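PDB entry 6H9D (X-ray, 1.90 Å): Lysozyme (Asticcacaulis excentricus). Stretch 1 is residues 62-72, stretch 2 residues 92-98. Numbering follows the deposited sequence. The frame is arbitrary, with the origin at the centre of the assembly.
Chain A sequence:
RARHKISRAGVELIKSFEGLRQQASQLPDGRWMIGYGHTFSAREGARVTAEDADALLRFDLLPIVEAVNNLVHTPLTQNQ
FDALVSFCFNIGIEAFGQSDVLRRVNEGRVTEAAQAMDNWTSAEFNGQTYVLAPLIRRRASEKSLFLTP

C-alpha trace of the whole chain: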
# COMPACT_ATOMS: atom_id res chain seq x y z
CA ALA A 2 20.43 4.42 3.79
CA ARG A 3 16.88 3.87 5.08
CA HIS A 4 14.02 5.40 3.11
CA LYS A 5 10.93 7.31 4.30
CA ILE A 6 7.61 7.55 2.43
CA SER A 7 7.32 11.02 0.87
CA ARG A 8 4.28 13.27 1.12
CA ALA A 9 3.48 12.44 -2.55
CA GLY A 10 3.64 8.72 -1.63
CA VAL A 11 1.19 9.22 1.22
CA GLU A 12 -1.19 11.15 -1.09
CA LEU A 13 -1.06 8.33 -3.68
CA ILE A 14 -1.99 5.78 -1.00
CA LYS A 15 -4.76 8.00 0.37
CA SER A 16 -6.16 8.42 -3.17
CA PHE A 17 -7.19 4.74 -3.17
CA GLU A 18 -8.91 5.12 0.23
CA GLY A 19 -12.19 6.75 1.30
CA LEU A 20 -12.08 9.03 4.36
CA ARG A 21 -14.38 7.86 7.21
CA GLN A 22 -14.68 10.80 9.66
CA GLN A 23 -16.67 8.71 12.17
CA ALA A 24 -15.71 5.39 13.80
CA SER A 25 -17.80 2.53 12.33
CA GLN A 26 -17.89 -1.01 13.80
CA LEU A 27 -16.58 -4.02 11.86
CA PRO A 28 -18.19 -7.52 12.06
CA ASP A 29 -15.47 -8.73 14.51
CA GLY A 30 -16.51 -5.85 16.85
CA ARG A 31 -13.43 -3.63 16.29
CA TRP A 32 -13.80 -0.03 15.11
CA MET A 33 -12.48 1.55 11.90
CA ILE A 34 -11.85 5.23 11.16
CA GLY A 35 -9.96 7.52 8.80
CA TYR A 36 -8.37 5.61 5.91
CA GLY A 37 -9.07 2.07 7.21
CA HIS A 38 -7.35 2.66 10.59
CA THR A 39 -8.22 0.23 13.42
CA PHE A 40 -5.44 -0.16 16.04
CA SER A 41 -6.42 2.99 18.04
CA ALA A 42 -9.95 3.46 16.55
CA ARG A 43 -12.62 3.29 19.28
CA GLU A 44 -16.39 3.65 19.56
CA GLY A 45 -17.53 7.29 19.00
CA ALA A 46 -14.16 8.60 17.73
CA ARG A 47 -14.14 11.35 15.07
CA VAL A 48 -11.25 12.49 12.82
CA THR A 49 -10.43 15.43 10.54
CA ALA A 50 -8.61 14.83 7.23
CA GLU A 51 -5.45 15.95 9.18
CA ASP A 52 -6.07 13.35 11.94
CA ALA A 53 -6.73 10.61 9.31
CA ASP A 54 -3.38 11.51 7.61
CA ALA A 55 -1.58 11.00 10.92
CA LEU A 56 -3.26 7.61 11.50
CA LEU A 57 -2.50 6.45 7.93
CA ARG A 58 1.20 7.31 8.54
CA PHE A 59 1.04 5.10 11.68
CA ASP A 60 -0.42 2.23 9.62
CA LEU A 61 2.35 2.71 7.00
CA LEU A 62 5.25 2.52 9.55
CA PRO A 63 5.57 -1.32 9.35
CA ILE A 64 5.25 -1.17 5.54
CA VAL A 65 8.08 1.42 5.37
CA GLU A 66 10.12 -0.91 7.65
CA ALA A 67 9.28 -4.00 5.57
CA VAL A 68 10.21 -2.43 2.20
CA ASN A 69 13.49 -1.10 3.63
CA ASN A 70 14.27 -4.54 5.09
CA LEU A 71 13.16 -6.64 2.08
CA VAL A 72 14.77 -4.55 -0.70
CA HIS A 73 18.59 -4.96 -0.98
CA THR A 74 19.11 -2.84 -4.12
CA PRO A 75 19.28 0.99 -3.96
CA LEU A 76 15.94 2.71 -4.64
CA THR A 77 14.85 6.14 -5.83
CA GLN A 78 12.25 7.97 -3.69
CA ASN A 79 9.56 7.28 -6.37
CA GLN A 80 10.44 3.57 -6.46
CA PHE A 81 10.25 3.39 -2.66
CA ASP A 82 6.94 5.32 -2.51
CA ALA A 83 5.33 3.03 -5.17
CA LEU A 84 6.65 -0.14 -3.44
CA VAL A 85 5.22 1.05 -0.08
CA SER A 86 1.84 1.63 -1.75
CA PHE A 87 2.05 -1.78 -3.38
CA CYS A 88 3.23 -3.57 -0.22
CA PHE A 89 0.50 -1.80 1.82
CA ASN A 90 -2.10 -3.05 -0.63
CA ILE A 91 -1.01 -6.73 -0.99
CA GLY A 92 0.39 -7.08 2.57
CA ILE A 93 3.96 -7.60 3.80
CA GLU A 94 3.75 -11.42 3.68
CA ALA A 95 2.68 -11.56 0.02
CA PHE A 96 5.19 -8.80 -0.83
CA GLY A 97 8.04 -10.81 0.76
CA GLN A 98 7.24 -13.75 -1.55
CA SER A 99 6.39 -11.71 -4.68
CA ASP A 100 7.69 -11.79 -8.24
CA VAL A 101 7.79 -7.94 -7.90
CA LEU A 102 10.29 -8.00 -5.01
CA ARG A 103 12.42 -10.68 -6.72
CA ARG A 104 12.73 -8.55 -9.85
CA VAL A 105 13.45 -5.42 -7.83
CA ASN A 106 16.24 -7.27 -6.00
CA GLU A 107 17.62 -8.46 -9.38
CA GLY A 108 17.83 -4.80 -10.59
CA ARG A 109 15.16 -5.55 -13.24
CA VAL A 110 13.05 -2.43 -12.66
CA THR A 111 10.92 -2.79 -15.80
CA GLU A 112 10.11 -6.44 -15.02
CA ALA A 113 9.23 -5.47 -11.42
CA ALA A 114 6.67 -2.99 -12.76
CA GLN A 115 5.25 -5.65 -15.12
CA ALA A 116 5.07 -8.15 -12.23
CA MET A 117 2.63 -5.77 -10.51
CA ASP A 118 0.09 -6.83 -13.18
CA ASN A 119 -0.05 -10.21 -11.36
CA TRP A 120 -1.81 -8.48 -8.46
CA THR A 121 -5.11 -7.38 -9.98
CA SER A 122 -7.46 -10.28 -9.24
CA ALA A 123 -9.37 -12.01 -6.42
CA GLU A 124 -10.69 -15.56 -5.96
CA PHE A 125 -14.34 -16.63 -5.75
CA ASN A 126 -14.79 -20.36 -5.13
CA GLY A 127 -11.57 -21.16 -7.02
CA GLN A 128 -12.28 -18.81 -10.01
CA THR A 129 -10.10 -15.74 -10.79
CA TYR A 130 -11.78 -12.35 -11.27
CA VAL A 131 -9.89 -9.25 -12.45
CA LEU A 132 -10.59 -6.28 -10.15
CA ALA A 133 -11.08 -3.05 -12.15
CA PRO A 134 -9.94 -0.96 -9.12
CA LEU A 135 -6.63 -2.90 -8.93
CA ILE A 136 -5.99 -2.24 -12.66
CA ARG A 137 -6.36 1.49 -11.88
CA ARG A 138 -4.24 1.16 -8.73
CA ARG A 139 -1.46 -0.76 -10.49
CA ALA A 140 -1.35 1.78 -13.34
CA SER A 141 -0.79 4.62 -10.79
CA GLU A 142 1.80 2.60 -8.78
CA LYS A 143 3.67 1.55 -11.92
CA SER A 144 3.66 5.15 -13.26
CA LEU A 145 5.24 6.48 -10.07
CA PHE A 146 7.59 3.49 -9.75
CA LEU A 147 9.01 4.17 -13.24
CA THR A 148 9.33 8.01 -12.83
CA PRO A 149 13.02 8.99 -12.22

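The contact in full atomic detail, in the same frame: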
# COMPACT_ATOMS: atom_id res chain seq x y z
N LEU A 62 3.94 2.69 8.90
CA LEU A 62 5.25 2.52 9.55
C LEU A 62 5.79 1.12 9.31
O LEU A 62 6.93 1.00 8.89
CB LEU A 62 5.17 2.82 11.05
CG LEU A 62 5.07 4.29 11.44
CD1 LEU A 62 4.85 4.44 12.94
CD2 LEU A 62 6.31 5.07 11.01
N PRO A 63 5.05 0.02 9.59
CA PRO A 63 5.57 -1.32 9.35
C PRO A 63 5.77 -1.66 7.88
O PRO A 63 6.61 -2.50 7.55
CB PRO A 63 4.55 -2.26 9.98
CG PRO A 63 3.29 -1.43 10.13
CD PRO A 63 3.74 0.01 10.25
N ILE A 64 5.02 -1.00 6.99
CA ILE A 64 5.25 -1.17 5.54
C ILE A 64 6.60 -0.54 5.15
O ILE A 64 7.35 -1.14 4.37
CB ILE A 64 4.11 -0.57 4.69
CG1 ILE A 64 2.72 -0.95 5.22
CG2 ILE A 64 4.32 -0.97 3.24
CD1 ILE A 64 2.47 -2.44 5.26
N VAL A 65 6.83 0.70 5.60
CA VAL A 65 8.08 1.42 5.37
C VAL A 65 9.27 0.57 5.88
O VAL A 65 10.29 0.43 5.19
CB VAL A 65 8.04 2.82 6.00
CG1 VAL A 65 9.41 3.50 6.10
CG2 VAL A 65 7.06 3.72 5.26
N GLU A 66 9.11 -0.03 7.07
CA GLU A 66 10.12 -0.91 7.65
C GLU A 66 10.34 -2.15 6.77
O GLU A 66 11.47 -2.48 6.46
CB GLU A 66 9.71 -1.32 9.06
CG GLU A 66 9.89 -0.18 10.04
CD GLU A 66 11.32 0.34 10.05
OE1 GLU A 66 12.23 -0.46 10.36
OE2 GLU A 66 11.52 1.53 9.71
N ALA A 67 9.24 -2.80 6.36
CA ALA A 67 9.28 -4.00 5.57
C ALA A 67 10.00 -3.75 4.23
O ALA A 67 10.81 -4.56 3.80
CB ALA A 67 7.90 -4.53 5.33
N VAL A 68 9.68 -2.64 3.56
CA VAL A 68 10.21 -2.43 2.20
C VAL A 68 11.71 -2.18 2.32
O VAL A 68 12.50 -2.74 1.58
CB VAL A 68 9.48 -1.29 1.46
CG1 VAL A 68 10.17 -0.98 0.14
CG2 VAL A 68 8.01 -1.66 1.19
N ASN A 69 12.07 -1.40 3.32
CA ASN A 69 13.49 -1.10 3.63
C ASN A 69 14.22 -2.40 3.93
O ASN A 69 15.31 -2.59 3.43
CB ASN A 69 13.56 -0.19 4.85
CG ASN A 69 13.57 1.26 4.47
OD1 ASN A 69 14.42 1.69 3.71
ND2 ASN A 69 12.64 2.02 4.99
N ASN A 70 13.59 -3.29 4.68
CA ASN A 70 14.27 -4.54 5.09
C ASN A 70 14.28 -5.58 3.98
O ASN A 70 15.23 -6.34 3.95
CB ASN A 70 13.62 -5.14 6.34
CG ASN A 70 13.70 -4.25 7.56
OD1 ASN A 70 14.44 -3.28 7.59
ND2 ASN A 70 12.90 -4.56 8.55
N LEU A 71 13.28 -5.58 3.11
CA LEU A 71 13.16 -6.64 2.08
C LEU A 71 13.90 -6.27 0.79
O LEU A 71 14.27 -7.18 0.07
CB LEU A 71 11.69 -6.90 1.83
CG LEU A 71 10.97 -7.59 2.97
CD1 LEU A 71 9.52 -7.81 2.62
CD2 LEU A 71 11.64 -8.91 3.29
N VAL A 72 14.09 -4.98 0.54
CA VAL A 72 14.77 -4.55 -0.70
C VAL A 72 16.26 -4.33 -0.42
O VAL A 72 16.56 -3.52 0.42
CB VAL A 72 14.09 -3.32 -1.33
CG1 VAL A 72 14.86 -2.83 -2.54
CG2 VAL A 72 12.66 -3.63 -1.71
N GLY A 92 -0.08 -6.58 1.28
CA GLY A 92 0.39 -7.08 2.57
C GLY A 92 1.87 -7.48 2.53
O GLY A 92 2.39 -7.90 1.51
N ILE A 93 2.53 -7.36 3.68
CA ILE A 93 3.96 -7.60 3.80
C ILE A 93 4.29 -9.04 3.44
O ILE A 93 5.29 -9.28 2.78
CB ILE A 93 4.44 -7.27 5.22
CG1 ILE A 93 4.53 -5.76 5.44
CG2 ILE A 93 5.77 -7.95 5.52
CD1 ILE A 93 4.57 -5.36 6.89
N GLU A 94 3.47 -10.00 3.90
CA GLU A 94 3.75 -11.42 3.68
C GLU A 94 3.81 -11.70 2.18
O GLU A 94 4.76 -12.27 1.67
CB GLU A 94 2.68 -12.29 4.35
CG GLU A 94 2.88 -13.78 4.07
CD GLU A 94 1.88 -14.70 4.75
OE1 GLU A 94 1.30 -14.29 5.78
OE2 GLU A 94 1.69 -15.82 4.26
N ALA A 95 2.75 -11.33 1.46
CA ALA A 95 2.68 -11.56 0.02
C ALA A 95 3.82 -10.81 -0.68
O ALA A 95 4.41 -11.31 -1.66
CB ALA A 95 1.32 -11.13 -0.48
N PHE A 96 4.14 -9.61 -0.20
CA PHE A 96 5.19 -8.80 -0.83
C PHE A 96 6.53 -9.54 -0.72
O PHE A 96 7.26 -9.65 -1.70
CB PHE A 96 5.31 -7.42 -0.19
CG PHE A 96 6.37 -6.55 -0.80
CD1 PHE A 96 6.26 -6.12 -2.11
CD2 PHE A 96 7.46 -6.13 -0.06
CE1 PHE A 96 7.24 -5.33 -2.69
CE2 PHE A 96 8.43 -5.33 -0.63
CZ PHE A 96 8.33 -4.93 -1.95
N GLY A 97 6.83 -10.02 0.49
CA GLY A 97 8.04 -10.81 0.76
C GLY A 97 8.25 -11.95 -0.22
O GLY A 97 9.38 -12.28 -0.54
N GLN A 98 7.16 -12.56 -0.71
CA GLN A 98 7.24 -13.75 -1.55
C GLN A 98 7.03 -13.41 -3.02
O GLN A 98 6.96 -14.32 -3.83
CB GLN A 98 6.16 -14.76 -1.14
CG GLN A 98 6.28 -15.25 0.30
CD GLN A 98 7.70 -15.61 0.68
OE1 GLN A 98 8.26 -15.09 1.65
NE2 GLN A 98 8.30 -16.50 -0.10

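Two helical segments run nearly parallel here, their N-to-C directions 14° apart and their axes 10.8 Å apart at closest approach. No hydrogen bond crosses between them; the contact is made by apolar packing. Its register repeats with the helical turn: the CA atoms of Ala67 and Ile93 lie 6.7 Å apart, and four residues later those of Leu71 and Gly97 are again 6.7 Å apart.

Ile93 points its CA-to-CB bond toward the longer helix, and its side chain meets three residues there. With chi1 m and chi2 t, its side chain extends along the small surface of Ala67, where CG1 of Ile93 comes within 3.6 Å of Ala67 CB. Ile93 CD1 reaches on to the backbone, 3.6 Å from Pro63 O. That carbonyl already accepts the helical hydrogen bond from Ala67 N, so the methyl group beside it costs no polar partner. Ile64 leaves its helix sideways, but its m, m rotamer brings the end of the chain nearer, placing Ile64 CD1 3.9 Å from Ile93 CG1.

One turn on, the pattern is of a large residue fitted against a minimal one. Leu71, in the common m, t rotamer, points toward the short helix and sets CD1 3.8 Å from Gly97 CA and also 3.8 Å from Phe96 CD2. Gly97 presents bare backbone to this methyl, although an ideal CB would have room, so steric exclusion does not explain the glycine. Phe96 directs its CA-to-CB bond toward the longer helix and, with chi1 t, sets its ring against Val68, whose CG2 lies 4.1 Å from Phe96 CE2. Both aliphatic groups approach the ring obliquely.

Gly92 is a different case. It occupies the N-cap position with positive phi, and at its backbone angles a CB would jam against the preceding carbonyl oxygen. Local backbone geometry, rather than this contact, calls for glycine there.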